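Local coordinates for protein thermostable monoacylglycerol lipase (Bacillus, PDB 4LHE) that hydrolyses monoacylglycerols to glycerol and free fatty acid, as a thermostable bacterial lipase of the alpha/beta hydrolase fold, at residues E12-E17 / P38-Y43; V23-G28 / H34-L39. All blocks are in the same frame, centred on the assembly; numbering follows the deposited sequence.

Interaction 1 of 2, residues E12-E17 / P38-Y43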
loop_
_atom_site.group_PDB
_atom_site.type_symbol
_atom_site.label_atom_id
_atom_site.label_comp_id
_atom_site.label_asym_id
_atom_site.label_seq_id
_atom_site.Cartn_x
_atom_site.Cartn_y
_atom_site.Cartn_z
ATOM N N GLU A 12 15.371 -2.572 0.196
ATOM C CA GLU A 12 15.554 -2.702 1.639
ATOM C C GLU A 12 14.497 -1.893 2.391
ATOM O O GLU A 12 14.102 -0.798 1.955
ATOM C CB GLU A 12 16.953 -2.222 2.054
ATOM C CG GLU A 12 18.116 -2.921 1.342
ATOM C CD GLU A 12 18.430 -2.305 -0.018
ATOM O OE1 GLU A 12 17.708 -1.373 -0.437
ATOM O OE2 GLU A 12 19.403 -2.754 -0.668
ATOM N N PRO A 13 14.031 -2.420 3.530
ATOM C CA PRO A 13 13.142 -1.618 4.384
ATOM C C PRO A 13 13.845 -0.373 4.951
ATOM O O PRO A 13 15.066 -0.255 4.853
ATOM C CB PRO A 13 12.763 -2.594 5.505
ATOM C CG PRO A 13 13.914 -3.578 5.551
ATOM C CD PRO A 13 14.326 -3.745 4.113
ATOM N N PHE A 14 13.071 0.544 5.531
ATOM C CA PHE A 14 13.596 1.810 6.018
ATOM C C PHE A 14 12.945 2.131 7.355
ATOM O O PHE A 14 11.717 2.201 7.457
ATOM C CB PHE A 14 13.351 2.928 4.982
ATOM C CG PHE A 14 13.646 4.318 5.494
ATOM C CD1 PHE A 14 14.944 4.717 5.771
ATOM C CD2 PHE A 14 12.622 5.231 5.683
ATOM C CE1 PHE A 14 15.205 6.000 6.239
ATOM C CE2 PHE A 14 12.883 6.508 6.155
ATOM C CZ PHE A 14 14.171 6.891 6.431
ATOM N N TYR A 15 13.777 2.297 8.386
ATOM C CA TYR A 15 13.308 2.701 9.708
ATOM C C TYR A 15 14.002 3.990 10.148
ATOM O O TYR A 15 15.199 4.171 9.900
ATOM C CB TYR A 15 13.588 1.600 10.741
ATOM C CG TYR A 15 13.008 0.249 10.371
ATOM C CD1 TYR A 15 11.768 -0.150 10.861
ATOM C CD2 TYR A 15 13.696 -0.620 9.528
ATOM C CE1 TYR A 15 11.228 -1.379 10.531
ATOM C CE2 TYR A 15 13.160 -1.855 9.188
ATOM C CZ TYR A 15 11.922 -2.221 9.690
ATOM O OH TYR A 15 11.382 -3.444 9.368
ATOM N N ALA A 16 13.254 4.882 10.798
ATOM C CA ALA A 16 13.840 6.097 11.363
ATOM C C ALA A 16 13.066 6.556 12.577
ATOM O O ALA A 16 11.839 6.741 12.512
ATOM C CB ALA A 16 13.925 7.215 10.331
ATOM N N GLU A 17 13.789 6.746 13.679
ATOM C CA GLU A 17 13.202 7.156 14.947
ATOM C C GLU A 17 13.375 8.594 15.391
ATOM O O GLU A 17 14.422 8.973 15.918
ATOM C CB GLU A 17 13.840 6.399 16.108
ATOM C CG GLU A 17 13.784 4.902 15.966
ATOM C CD GLU A 17 13.790 4.210 17.318
ATOM O OE1 GLU A 17 13.510 4.889 18.335
ATOM O OE2 GLU A 17 14.066 2.993 17.356
ATOM N N PRO A 38 10.352 7.625 -1.183
ATOM C CA PRO A 38 10.445 9.094 -1.158
ATOM C C PRO A 38 9.483 9.713 -0.157
ATOM O O PRO A 38 9.802 10.746 0.434
ATOM C CB PRO A 38 10.060 9.500 -2.581
ATOM C CG PRO A 38 10.493 8.349 -3.410
ATOM C CD PRO A 38 10.211 7.112 -2.554
ATOM N N LEU A 39 8.319 9.099 0.028
ATOM C CA LEU A 39 7.408 9.531 1.079
ATOM C C LEU A 39 8.044 9.347 2.457
ATOM O O LEU A 39 8.063 10.278 3.270
ATOM C CB LEU A 39 6.076 8.747 1.007
ATOM C CG LEU A 39 5.014 9.238 0.030
ATOM C CD1 LEU A 39 5.517 9.242 -1.384
ATOM C CD2 LEU A 39 3.758 8.357 0.128
ATOM N N ALA A 40 8.557 8.144 2.719
ATOM C CA ALA A 40 9.133 7.823 4.023
ATOM C C ALA A 40 10.248 8.804 4.406
ATOM O O ALA A 40 10.299 9.299 5.550
ATOM C CB ALA A 40 9.659 6.409 4.011
ATOM N N GLU A 41 11.130 9.089 3.450
ATOM C CA GLU A 41 12.226 10.026 3.674
ATOM C C GLU A 41 11.754 11.451 3.955
ATOM O O GLU A 41 12.240 12.087 4.898
ATOM C CB GLU A 41 13.258 9.971 2.531
ATOM C CG GLU A 41 14.031 8.635 2.488
ATOM C CD GLU A 41 15.034 8.543 1.340
ATOM O OE1 GLU A 41 15.251 9.557 0.641
ATOM O OE2 GLU A 41 15.628 7.454 1.145
ATOM N N ALA A 42 10.805 11.948 3.159
ATOM C CA ALA A 42 10.164 13.243 3.437
ATOM C C ALA A 42 9.451 13.342 4.800
ATOM O O ALA A 42 9.510 14.399 5.445
ATOM C CB ALA A 42 9.217 13.628 2.318
ATOM N N TYR A 43 8.783 12.274 5.245
ATOM C CA TYR A 43 8.096 12.326 6.548
ATOM C C TYR A 43 9.098 12.274 7.715
ATOM O O TYR A 43 8.900 12.918 8.751
ATOM C CB TYR A 43 7.030 11.221 6.684
ATOM C CG TYR A 43 5.985 11.197 5.569
ATOM C CD1 TYR A 43 5.686 12.336 4.829
ATOM C CD2 TYR A 43 5.320 10.021 5.251
ATOM C CE1 TYR A 43 4.735 12.302 3.804
ATOM C CE2 TYR A 43 4.381 9.979 4.240
ATOM C CZ TYR A 43 4.096 11.118 3.517
ATOM O OH TYR A 43 3.158 11.051 2.497
#
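Phe14 meets helix 37-45 with one flank of its ring: CD2 lies 3.6 Å from CB of Ala40, and CE2 is 3.9 Å from the same methyl. The approach is oblique, and CE2 also comes within 3.9 Å of the Ala40 carbonyl oxygen. Farther along the ring, the aliphatic part of Glu41 lies loosely over one face near the rim, CG at 4.3 Å from Phe14 CZ. No hydrogen bond crosses, and the buried area is small, 117 Å². With CG anti to the backbone N (chi1 170°), the phenyl group is carried off the strand toward the helix. The principle illustrated is that of the alpha/beta hydrolase fold, in which helices pack against a central, mostly parallel sheet; here strand 14-16 is an outermost strand of that sheet and runs antiparallel to its neighbour 49-52. Backbone hydrogen bonds of Phe14 with Leu52 and of Ala16 with Val50 fix the strand. Val50 touches the side chains of both Phe14 and Ala40, backing the contact from the sheet, and on the helix the bond from Tyr43 N to Leu39 O (2.9 Å) closes the helical turn that contains Ala40.

Interaction 2 of 2, residues V23-G28 / H34-L39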
loop_
_atom_site.group_PDB
_atom_site.type_symbol
_atom_site.label_atom_id
_atom_site.label_comp_id
_atom_site.label_asym_id
_atom_site.label_seq_id
_atom_site.Cartn_x
_atom_site.Cartn_y
_atom_site.Cartn_z
ATOM N N VAL A 23 4.658 7.176 11.262
ATOM C CA VAL A 23 4.008 6.831 10.012
ATOM C C VAL A 23 4.470 5.450 9.532
ATOM O O VAL A 23 5.669 5.215 9.331
ATOM C CB VAL A 23 4.263 7.873 8.898
ATOM C CG1 VAL A 23 3.407 7.538 7.699
ATOM C CG2 VAL A 23 3.921 9.275 9.374
ATOM N N LEU A 24 3.506 4.550 9.353
ATOM C CA LEU A 24 3.748 3.240 8.743
ATOM C C LEU A 24 3.447 3.375 7.251
ATOM O O LEU A 24 2.356 3.845 6.887
ATOM C CB LEU A 24 2.783 2.217 9.355
ATOM C CG LEU A 24 2.888 0.776 8.873
ATOM C CD1 LEU A 24 4.209 0.231 9.267
ATOM C CD2 LEU A 24 1.760 -0.086 9.461
ATOM N N LEU A 25 4.388 2.980 6.389
ATOM C CA LEU A 25 4.151 3.033 4.936
ATOM C C LEU A 25 4.138 1.641 4.295
ATOM O O LEU A 25 5.078 0.862 4.469
ATOM C CB LEU A 25 5.203 3.899 4.247
ATOM C CG LEU A 25 5.287 5.365 4.677
ATOM C CD1 LEU A 25 6.259 5.525 5.833
ATOM C CD2 LEU A 25 5.728 6.237 3.506
ATOM N N VAL A 26 3.080 1.329 3.555
ATOM C CA VAL A 26 2.909 -0.026 3.053
ATOM C C VAL A 26 2.962 -0.069 1.532
ATOM O O VAL A 26 2.079 0.482 0.863
ATOM C CB VAL A 26 1.601 -0.653 3.557
ATOM C CG1 VAL A 26 1.635 -2.171 3.347
ATOM C CG2 VAL A 26 1.392 -0.342 5.056
ATOM N N HIS A 27 3.989 -0.732 0.992
ATOM C CA HIS A 27 4.140 -0.852 -0.464
ATOM C C HIS A 27 3.130 -1.844 -1.030
ATOM O O HIS A 27 2.395 -2.479 -0.264
ATOM C CB HIS A 27 5.585 -1.191 -0.880
ATOM C CG HIS A 27 6.056 -2.568 -0.486
ATOM N ND1 HIS A 27 5.780 -3.693 -1.238
ATOM C CD2 HIS A 27 6.834 -2.985 0.539
ATOM C CE1 HIS A 27 6.355 -4.745 -0.676
ATOM N NE2 HIS A 27 7.003 -4.347 0.401
ATOM N N GLY A 28 3.079 -1.966 -2.359
ATOM C CA GLY A 28 2.040 -2.751 -3.007
ATOM C C GLY A 28 2.376 -4.198 -3.359
ATOM O O GLY A 28 3.437 -4.703 -3.010
ATOM N N HIS A 34 10.839 0.430 -2.445
ATOM C CA HIS A 34 11.276 1.514 -3.342
ATOM C C HIS A 34 10.143 2.499 -3.683
ATOM O O HIS A 34 10.335 3.719 -3.653
ATOM C CB HIS A 34 11.915 0.927 -4.613
ATOM C CG HIS A 34 12.384 1.957 -5.599
ATOM N ND1 HIS A 34 13.477 2.769 -5.370
ATOM C CD2 HIS A 34 11.913 2.292 -6.822
ATOM C CE1 HIS A 34 13.661 3.557 -6.417
ATOM N NE2 HIS A 34 12.723 3.295 -7.308
ATOM N N SER A 35 8.958 1.974 -3.994
ATOM C CA SER A 35 7.821 2.820 -4.354
ATOM C C SER A 35 7.390 3.775 -3.222
ATOM O O SER A 35 6.799 4.845 -3.479
ATOM C CB SER A 35 6.640 1.945 -4.782
ATOM O OG SER A 35 6.096 1.268 -3.653
ATOM N N MET A 36 7.688 3.414 -1.975
ATOM C CA MET A 36 7.272 4.250 -0.839
ATOM C C MET A 36 8.394 5.077 -0.213
ATOM O O MET A 36 8.121 5.942 0.599
ATOM C CB MET A 36 6.600 3.409 0.264
ATOM C CG MET A 36 5.374 2.620 -0.181
ATOM S SD MET A 36 4.024 3.651 -0.783
ATOM C CE MET A 36 3.296 4.229 0.754
ATOM N N ARG A 37 9.643 4.826 -0.587
ATOM C CA ARG A 37 10.779 5.506 0.041
ATOM C C ARG A 37 10.804 7.047 -0.055
ATOM O O ARG A 37 11.251 7.713 0.888
ATOM C CB ARG A 37 12.111 4.921 -0.476
ATOM C CG ARG A 37 13.349 5.501 0.227
ATOM C CD ARG A 37 14.653 4.856 -0.249
ATOM N NE ARG A 37 14.476 3.428 -0.455
ATOM C CZ ARG A 37 14.706 2.488 0.456
ATOM N NH1 ARG A 37 15.158 2.821 1.657
ATOM N NH2 ARG A 37 14.477 1.203 0.151
ATOM N N PRO A 38 10.352 7.625 -1.183
ATOM C CA PRO A 38 10.445 9.094 -1.158
ATOM C C PRO A 38 9.483 9.713 -0.157
ATOM O O PRO A 38 9.802 10.746 0.434
ATOM C CB PRO A 38 10.060 9.500 -2.581
ATOM C CG PRO A 38 10.493 8.349 -3.410
ATOM C CD PRO A 38 10.211 7.112 -2.554
ATOM N N LEU A 39 8.319 9.099 0.028
ATOM C CA LEU A 39 7.408 9.531 1.079
ATOM C C LEU A 39 8.044 9.347 2.457
ATOM O O LEU A 39 8.063 10.278 3.270
ATOM C CB LEU A 39 6.076 8.747 1.007
ATOM C CG LEU A 39 5.014 9.238 0.030
ATOM C CD1 LEU A 39 5.517 9.242 -1.384
ATOM C CD2 LEU A 39 3.758 8.357 0.128
HETATM O O HOH W 1 4.161 -0.987 -4.882
#
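Bent at both chi2 (-61°) and chi3 (-79°), the Met36 side chain folds along the end of strand 21-26, where its CG comes 3.7 Å from His27 CA and its CE methyl reaches 4.0 Å from Leu25 CB. The same methyl lies 3.9 Å from Val26 O. Leu25, its CG anti to the carbonyl carbon, sends CD2 to 3.6 Å from Leu39 CB, the two leucine side chains running obliquely across one another. This is the first half of a beta-alpha-beta unit: strand 21-26, a short connection, then helix 37-45 laid against the sheet. Shortening Met36 to an alanine is likely to open a gap beside Leu25 and His27, where CE and CG now pack. Polar groups gather where the strand ends. A water accepts from Gly28 N at 2.9 Å and is also hydrogen-bonded to Ser35 OG, thereby bridging the segments. His27 ND1 donates to Gly28 O at 3.1 Å, in the carbonyl plane but bent to 142° at the hydrogen, and NE2 is hydrogen-bonded to Leu55 N. No direct hydrogen bond joins the two segments, so their cohesion rests on apolar packing, with the water supplying a polar link at one end.

Interactions 1 and 2 have centres about 7 Å apart and share Pro38 and Leu39 on helix 37-45. In chain order, strand 14-16 comes first, then strand 21-26, and the helix follows both, so each contact pairs an earlier strand with the same later helix. In the seven-stranded sheet, strand 49-52 lies between those two strands, and the helix packs across all three. The contacts touch directly: Ala40 N lies 3.5 Å from Leu25 CD2, and Arg37 NH2 probably hydrogen-bonds to Glu12 O at 2.7 Å. Interaction 2 is buried and interaction 1 partly so; the one helix thus touches both an edge strand and a more interior strand of the sheet.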